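GCN5-related N-acetyltransferase (Sphaerobacter thermophilus, PDB 3TT2) probably transfers an acyl group, most likely acetyl, onto an amine substrate, as a member of the GCN5-related N-acetyltransferase family. Local coordinates at residues A[215-218]-A[222-225]; A[240-245]-A[276-281]. One frame throughout, in Å; residues are numbered along the deposited sequence.

Coming from the N terminus, the chain passes the first acetyltransferase-like region and helix 206-213 before it reaches interaction 1. There, 215-218 meets 222-225 across just three intervening residues, closing the short turn that delivers the chain into strand 223-228. That strand and the next, 233-243, lie side by side, and interaction 2 opens on the second of them. Its loop is longer: strand 246-254 and most of helix 263-278 pass before 276-281 returns to 240-245. The two contacts therefore follow in series, neither enclosing nor crossing the other. They meet at the strand pair, where Leu222 O and Gly240 N are 2.8 Å apart, a probable backbone hydrogen bond.

Interaction 1: A[215-218]-A[222-225]; sequences SERK and LWLL
Arg217 lays the aliphatic part of its side chain over the indole of Trp223 in a CH-pi contact. Arg217 CG stands 3.8 Å from the centroid of the Trp223 six-membered ring, over the face, and lies nearest to CH2 and CZ3. Arg217 CD follows, 3.8 Å from Trp223 CZ3. The chain then bends at chi3 (-78°), turning the guanidinium to a plane 53° from the ring, so it does not stack. That group is held by outside partners: NH2 bonds to Leu210 O and NE to Thr213 OG1, both in the helix just before.

This turn joins helix 206-213 to strand 223-228 in the C-terminal GNAT-family region of an alpha-beta sandwich. Trp223, the first residue of the strand, sets its indole against the turn and also makes an edge-to-face contact with Phe178.

Polar atoms of Glu216 approach the indole without bonding to it. The backbone Glu216 O sits over the same face as Arg217 CG, offset toward the rim. Glu216 OE2 instead comes in at the ring edge, in plane, 3.7 Å from Trp223 CZ2, with its carboxylate turned 79° from the indole. An alanine in place of Trp223 would probably open a gap beneath Arg217 CG and free the turn to shift against the strand. Glu216 CB, standing off the plane on the side of Arg217 CG, is 3.9 Å from Trp223 NE1.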
ATOM      1  N   SER A 215      11.382   8.090 -10.558  1.00 92.46           N
ATOM      2  CA  SER A 215      10.238   8.808 -11.088  1.00 98.25           C
ATOM      3  C   SER A 215       9.900  10.006 -10.208  1.00 98.93           C
ATOM      4  O   SER A 215       9.848  11.133 -10.693  1.00105.36           O
ATOM      5  CB  SER A 215       9.033   7.883 -11.178  1.00104.89           C
ATOM      6  OG  SER A 215       8.602   7.529  -9.877  1.00113.41           O
ATOM      7  N   GLU A 216       9.684   9.759  -8.916  1.00 94.86           N
ATOM      8  CA  GLU A 216       9.182  10.786  -7.990  1.00 87.48           C
ATOM      9  C   GLU A 216      10.137  11.955  -7.722  1.00 80.14           C
ATOM     10  O   GLU A 216       9.700  13.020  -7.280  1.00 79.16           O
ATOM     11  CB  GLU A 216       8.787  10.162  -6.654  1.00 91.60           C
ATOM     12  CG  GLU A 216       8.133   8.804  -6.751  1.00101.19           C
ATOM     13  CD  GLU A 216       8.145   8.087  -5.418  1.00113.12           C
ATOM     14  OE1 GLU A 216       8.274   6.844  -5.426  1.00122.08           O
ATOM     15  OE2 GLU A 216       8.037   8.766  -4.364  1.00111.07           O
ATOM     16  N   ARG A 217      11.432  11.748  -7.967  1.00 74.42           N
ATOM     17  CA  ARG A 217      12.437  12.792  -7.757  1.00 68.06           C
ATOM     18  C   ARG A 217      12.552  13.768  -8.931  1.00 81.50           C
ATOM     19  O   ARG A 217      13.281  14.761  -8.853  1.00 82.37           O
ATOM     20  CB  ARG A 217      13.794  12.180  -7.444  1.00 67.82           C
ATOM     21  CG  ARG A 217      13.816  11.468  -6.122  1.00 69.91           C
ATOM     22  CD  ARG A 217      15.183  10.940  -5.786  1.00 68.55           C
ATOM     23  NE  ARG A 217      15.499   9.714  -6.511  1.00 72.25           N
ATOM     24  CZ  ARG A 217      16.465   9.626  -7.418  1.00 78.18           C
ATOM     25  NH1 ARG A 217      17.188  10.697  -7.706  1.00 82.29           N
ATOM     26  NH2 ARG A 217      16.721   8.474  -8.028  1.00 80.34           N
ATOM     27  N   LYS A 218      11.825  13.472 -10.009  1.00 72.92           N
ATOM     28  CA  LYS A 218      11.677  14.379 -11.140  1.00 71.10           C
ATOM     29  C   LYS A 218      10.548  15.378 -10.838  1.00 77.05           C
ATOM     30  O   LYS A 218      10.208  16.209 -11.677  1.00 72.73           O
ATOM     31  CB  LYS A 218      11.383  13.601 -12.425  1.00 71.48           C
ATOM     32  CG  LYS A 218      12.515  12.670 -12.863  1.00 87.22           C
ATOM     33  CD  LYS A 218      12.250  12.011 -14.236  1.00 88.58           C
ATOM     34  CE  LYS A 218      10.942  11.217 -14.256  1.00 92.25           C
ATOM     35  NZ  LYS A 218      10.700  10.465 -15.535  1.00 97.83           N
ATOM     36  N   LEU A 222       7.063  18.117  -4.301  1.00 56.36           N
ATOM     37  CA  LEU A 222       6.312  17.305  -3.338  1.00 48.71           C
ATOM     38  C   LEU A 222       7.189  16.493  -2.345  1.00 63.73           C
ATOM     39  O   LEU A 222       6.668  15.713  -1.528  1.00 59.04           O
ATOM     40  CB  LEU A 222       5.396  16.343  -4.104  1.00 49.54           C
ATOM     41  CG  LEU A 222       4.370  16.843  -5.138  1.00 54.29           C
ATOM     42  CD1 LEU A 222       3.690  15.664  -5.814  1.00 53.16           C
ATOM     43  CD2 LEU A 222       3.340  17.742  -4.493  1.00 54.52           C
ATOM     44  N   TRP A 223       8.509  16.643  -2.421  1.00 56.27           N
ATOM     45  CA  TRP A 223       9.360  16.048  -1.407  1.00 54.54           C
ATOM     46  C   TRP A 223       9.830  17.096  -0.411  1.00 53.68           C
ATOM     47  O   TRP A 223      10.723  17.894  -0.696  1.00 52.80           O
ATOM     48  CB  TRP A 223      10.573  15.398  -2.050  1.00 53.78           C
ATOM     49  CG  TRP A 223      10.289  14.062  -2.550  1.00 58.46           C
ATOM     50  CD1 TRP A 223       9.083  13.580  -2.959  1.00 62.73           C
ATOM     51  CD2 TRP A 223      11.218  12.987  -2.671  1.00 63.46           C
ATOM     52  NE1 TRP A 223       9.209  12.266  -3.344  1.00 63.03           N
ATOM     53  CE2 TRP A 223      10.511  11.878  -3.172  1.00 60.99           C
ATOM     54  CE3 TRP A 223      12.585  12.854  -2.409  1.00 71.04           C
ATOM     55  CZ2 TRP A 223      11.124  10.652  -3.421  1.00 63.87           C
ATOM     56  CZ3 TRP A 223      13.196  11.635  -2.654  1.00 68.16           C
ATOM     57  CH2 TRP A 223      12.464  10.551  -3.155  1.00 66.96           C
ATOM     58  N   LEU A 224       9.277  17.040   0.790  1.00 53.53           N
ATOM     59  CA  LEU A 224       9.606  18.019   1.809  1.00 56.41           C
ATOM     60  C   LEU A 224      10.450  17.413   2.900  1.00 63.67           C
ATOM     61  O   LEU A 224      10.263  16.261   3.294  1.00 69.06           O
ATOM     62  CB  LEU A 224       8.355  18.624   2.424  1.00 51.54           C
ATOM     63  CG  LEU A 224       7.431  19.329   1.448  1.00 54.63           C
ATOM     64  CD1 LEU A 224       6.365  19.964   2.274  1.00 63.29           C
ATOM     65  CD2 LEU A 224       8.169  20.375   0.687  1.00 56.94           C
ATOM     66  N   LEU A 225      11.388  18.215   3.378  1.00 55.36           N
ATOM     67  CA  LEU A 225      12.285  17.824   4.432  1.00 45.41           C
ATOM     68  C   LEU A 225      12.121  18.834   5.562  1.00 52.68           C
ATOM     69  O   LEU A 225      12.151  20.038   5.325  1.00 57.00           O
ATOM     70  CB  LEU A 225      13.717  17.871   3.913  1.00 37.74           C
ATOM     71  CG  LEU A 225      14.024  17.252   2.548  1.00 50.40           C
ATOM     72  CD1 LEU A 225      15.523  17.310   2.265  1.00 53.62           C
ATOM     73  CD2 LEU A 225      13.528  15.831   2.461  1.00 42.78           C
TER

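Interaction 2: A[240-245]-A[276-281]; sequences GQETAG and YRRGVR
Glu242 reaches from its strand toward Arg278, at the C-terminal end of helix 263-278, and Val280 just beyond it. Its CB passes 4.2 Å from Arg278 NH2. With CG anti to the backbone N (chi1 -167°), the chain is carried on to Val280, where Glu242 CG lies 4.0 Å from Val280 CG2. Glu242 CD keeps to the same methyl, 4.1 Å from Val280 CG2. At the tip, Glu242 OE1 comes up to the edge of the Arg278 guanidinium, near its plane, 3.6 Å from both NE and NH2. This is a long salt bridge, and the two flat groups are turned 72° from each other, so it is no paired, coplanar grip. The firmer hold on Arg278 comes from the turn before strand 223-228: Asp219 binds NH2 and Glu221 binds NH1. Three carboxylates thus gather round one guanidinium. A bound MES molecule, probably from the crystallisation liquor, lies about 4 Å from the Glu242 side chain.

The other methyl, Val280 CG1, rests 3.8 Å from Gly245 O. Gly279, with positive phi, ends the helix in a Schellman motif, and Val280 follows directly, its side chain turned to the strand.

The contact thus seats the C-terminal end of helix 263-278 against the end of strand 233-243 and its turn into strand 246-254, just where the chain leaves the helix for strand 282-290.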
ATOM      1  N   GLY A 240       5.854  13.086  -1.003  1.00 54.47           N
ATOM      2  CA  GLY A 240       4.622  12.930  -1.738  1.00 48.64           C
ATOM      3  C   GLY A 240       4.920  12.627  -3.186  1.00 57.31           C
ATOM      4  O   GLY A 240       6.040  12.816  -3.688  1.00 64.23           O
ATOM      5  N   GLN A 241       3.902  12.124  -3.858  1.00 54.72           N
ATOM      6  CA  GLN A 241       3.969  11.929  -5.288  1.00 60.54           C
ATOM      7  C   GLN A 241       2.596  12.230  -5.861  1.00 52.65           C
ATOM      8  O   GLN A 241       1.617  12.300  -5.126  1.00 54.89           O
ATOM      9  CB  GLN A 241       4.377  10.497  -5.601  1.00 66.02           C
ATOM     10  CG  GLN A 241       3.416   9.509  -5.031  1.00 74.93           C
ATOM     11  CD  GLN A 241       3.800   8.090  -5.321  1.00 81.91           C
ATOM     12  OE1 GLN A 241       4.643   7.508  -4.636  1.00 79.12           O
ATOM     13  NE2 GLN A 241       3.173   7.511  -6.338  1.00 87.96           N
ATOM     14  N   GLU A 242       2.530  12.419  -7.171  1.00 54.94           N
ATOM     15  CA  GLU A 242       1.257  12.626  -7.856  1.00 58.04           C
ATOM     16  C   GLU A 242       1.031  11.561  -8.926  1.00 60.30           C
ATOM     17  O   GLU A 242       1.813  11.415  -9.858  1.00 57.06           O
ATOM     18  CB  GLU A 242       1.211  14.008  -8.491  1.00 50.67           C
ATOM     19  CG  GLU A 242      -0.162  14.399  -8.934  1.00 66.54           C
ATOM     20  CD  GLU A 242      -0.168  15.296 -10.158  1.00 80.44           C
ATOM     21  OE1 GLU A 242       0.337  16.443 -10.072  1.00 76.19           O
ATOM     22  OE2 GLU A 242      -0.698  14.849 -11.203  1.00 91.33           O
ATOM     23  N   THR A 243      -0.042  10.804  -8.802  1.00 69.92           N
ATOM     24  CA  THR A 243      -0.357   9.833  -9.840  1.00 77.11           C
ATOM     25  C   THR A 243      -1.782  10.020 -10.338  1.00 73.37           C
ATOM     26  O   THR A 243      -2.727   9.977  -9.553  1.00 79.45           O
ATOM     27  CB  THR A 243      -0.171   8.391  -9.348  1.00 86.16           C
ATOM     28  OG1 THR A 243       1.203   8.175  -9.011  1.00 93.42           O
ATOM     29  CG2 THR A 243      -0.574   7.413 -10.430  1.00 85.53           C
ATOM     30  N   ALA A 244      -1.926  10.238 -11.638  1.00 68.65           N
ATOM     31  CA  ALA A 244      -3.242  10.360 -12.248  1.00 69.51           C
ATOM     32  C   ALA A 244      -4.074  11.442 -11.573  1.00 72.44           C
ATOM     33  O   ALA A 244      -5.259  11.239 -11.293  1.00 74.74           O
ATOM     34  CB  ALA A 244      -3.973   9.022 -12.188  1.00 67.44           C
ATOM     35  N   GLY A 245      -3.446  12.576 -11.288  1.00 68.99           N
ATOM     36  CA  GLY A 245      -4.141  13.693 -10.670  1.00 67.78           C
ATOM     37  C   GLY A 245      -4.597  13.474  -9.237  1.00 68.37           C
ATOM     38  O   GLY A 245      -5.441  14.224  -8.734  1.00 63.47           O
ATOM     39  N   TYR A 276      -2.406  21.688  -2.856  1.00 50.06           N
ATOM     40  CA  TYR A 276      -3.558  22.539  -3.034  1.00 49.50           C
ATOM     41  C   TYR A 276      -3.247  23.594  -4.065  1.00 48.01           C
ATOM     42  O   TYR A 276      -4.026  23.831  -4.969  1.00 48.61           O
ATOM     43  CB  TYR A 276      -4.001  23.205  -1.742  1.00 49.18           C
ATOM     44  CG  TYR A 276      -5.083  24.233  -1.991  1.00 52.83           C
ATOM     45  CD1 TYR A 276      -6.415  23.839  -2.208  1.00 50.73           C
ATOM     46  CD2 TYR A 276      -4.783  25.599  -2.041  1.00 45.18           C
ATOM     47  CE1 TYR A 276      -7.415  24.783  -2.459  1.00 47.30           C
ATOM     48  CE2 TYR A 276      -5.780  26.547  -2.290  1.00 45.56           C
ATOM     49  CZ  TYR A 276      -7.084  26.125  -2.495  1.00 47.87           C
ATOM     50  OH  TYR A 276      -8.056  27.043  -2.734  1.00 49.50           O
ATOM     51  N   ARG A 277      -2.093  24.227  -3.955  1.00 52.08           N
ATOM     52  CA  ARG A 277      -1.875  25.345  -4.847  1.00 58.45           C
ATOM     53  C   ARG A 277      -1.369  24.878  -6.218  1.00 59.09           C
ATOM     54  O   ARG A 277      -1.222  25.651  -7.151  1.00 67.45           O
ATOM     55  CB  ARG A 277      -1.085  26.468  -4.153  1.00 54.75           C
ATOM     56  CG  ARG A 277       0.398  26.406  -4.225  1.00 60.00           C
ATOM     57  CD  ARG A 277       0.943  27.420  -3.222  1.00 68.73           C
ATOM     58  NE  ARG A 277       1.021  26.862  -1.871  1.00 78.22           N
ATOM     59  CZ  ARG A 277       2.088  26.230  -1.386  1.00 77.36           C
ATOM     60  NH1 ARG A 277       3.187  26.084  -2.131  1.00 80.83           N
ATOM     61  NH2 ARG A 277       2.059  25.748  -0.154  1.00 72.78           N
ATOM     62  N   ARG A 278      -1.155  23.575  -6.311  1.00 63.04           N
ATOM     63  CA  ARG A 278      -0.949  22.850  -7.566  1.00 61.29           C
ATOM     64  C   ARG A 278      -2.257  22.423  -8.260  1.00 62.75           C
ATOM     65  O   ARG A 278      -2.277  22.084  -9.454  1.00 67.85           O
ATOM     66  CB  ARG A 278      -0.173  21.598  -7.218  1.00 58.92           C
ATOM     67  CG  ARG A 278       0.323  20.800  -8.334  1.00 55.31           C
ATOM     68  CD  ARG A 278       1.734  20.451  -7.984  1.00 64.66           C
ATOM     69  NE  ARG A 278       2.113  19.139  -8.476  1.00 65.60           N
ATOM     70  CZ  ARG A 278       3.337  18.643  -8.369  1.00 68.19           C
ATOM     71  NH1 ARG A 278       4.305  19.357  -7.798  1.00 64.03           N
ATOM     72  NH2 ARG A 278       3.595  17.436  -8.836  1.00 70.44           N
ATOM     73  N   GLY A 279      -3.344  22.413  -7.496  1.00 59.31           N
ATOM     74  CA  GLY A 279      -4.647  22.018  -8.001  1.00 55.84           C
ATOM     75  C   GLY A 279      -5.010  20.546  -7.847  1.00 57.77           C
ATOM     76  O   GLY A 279      -5.972  20.063  -8.472  1.00 58.50           O
ATOM     77  N   VAL A 280      -4.256  19.809  -7.029  1.00 58.09           N
ATOM     78  CA  VAL A 280      -4.605  18.403  -6.795  1.00 56.00           C
ATOM     79  C   VAL A 280      -5.710  18.308  -5.753  1.00 57.62           C
ATOM     80  O   VAL A 280      -5.566  18.805  -4.640  1.00 56.17           O
ATOM     81  CB  VAL A 280      -3.409  17.559  -6.366  1.00 49.20           C
ATOM     82  CG1 VAL A 280      -3.870  16.212  -5.902  1.00 47.58           C
ATOM     83  CG2 VAL A 280      -2.439  17.407  -7.517  1.00 46.46           C
ATOM     84  N   ARG A 281      -6.825  17.688  -6.121  1.00 54.37           N
ATOM     85  CA  ARG A 281      -7.985  17.712  -5.253  1.00 50.09           C
ATOM     86  C   ARG A 281      -7.876  16.717  -4.111  1.00 56.33           C
ATOM     87  O   ARG A 281      -8.213  17.036  -2.977  1.00 58.03           O
ATOM     88  CB  ARG A 281      -9.266  17.485  -6.051  1.00 52.81           C
ATOM     89  CG  ARG A 281     -10.499  17.489  -5.196  1.00 56.24           C
ATOM     90  CD  ARG A 281     -11.655  18.108  -5.917  1.00 50.11           C
ATOM     91  NE  ARG A 281     -12.831  18.226  -5.053  1.00 48.49           N
ATOM     92  CZ  ARG A 281     -13.768  17.292  -4.951  1.00 48.56           C
ATOM     93  NH1 ARG A 281     -13.655  16.171  -5.655  1.00 49.04           N
ATOM     94  NH2 ARG A 281     -14.819  17.482  -4.158  1.00 49.44           N
TER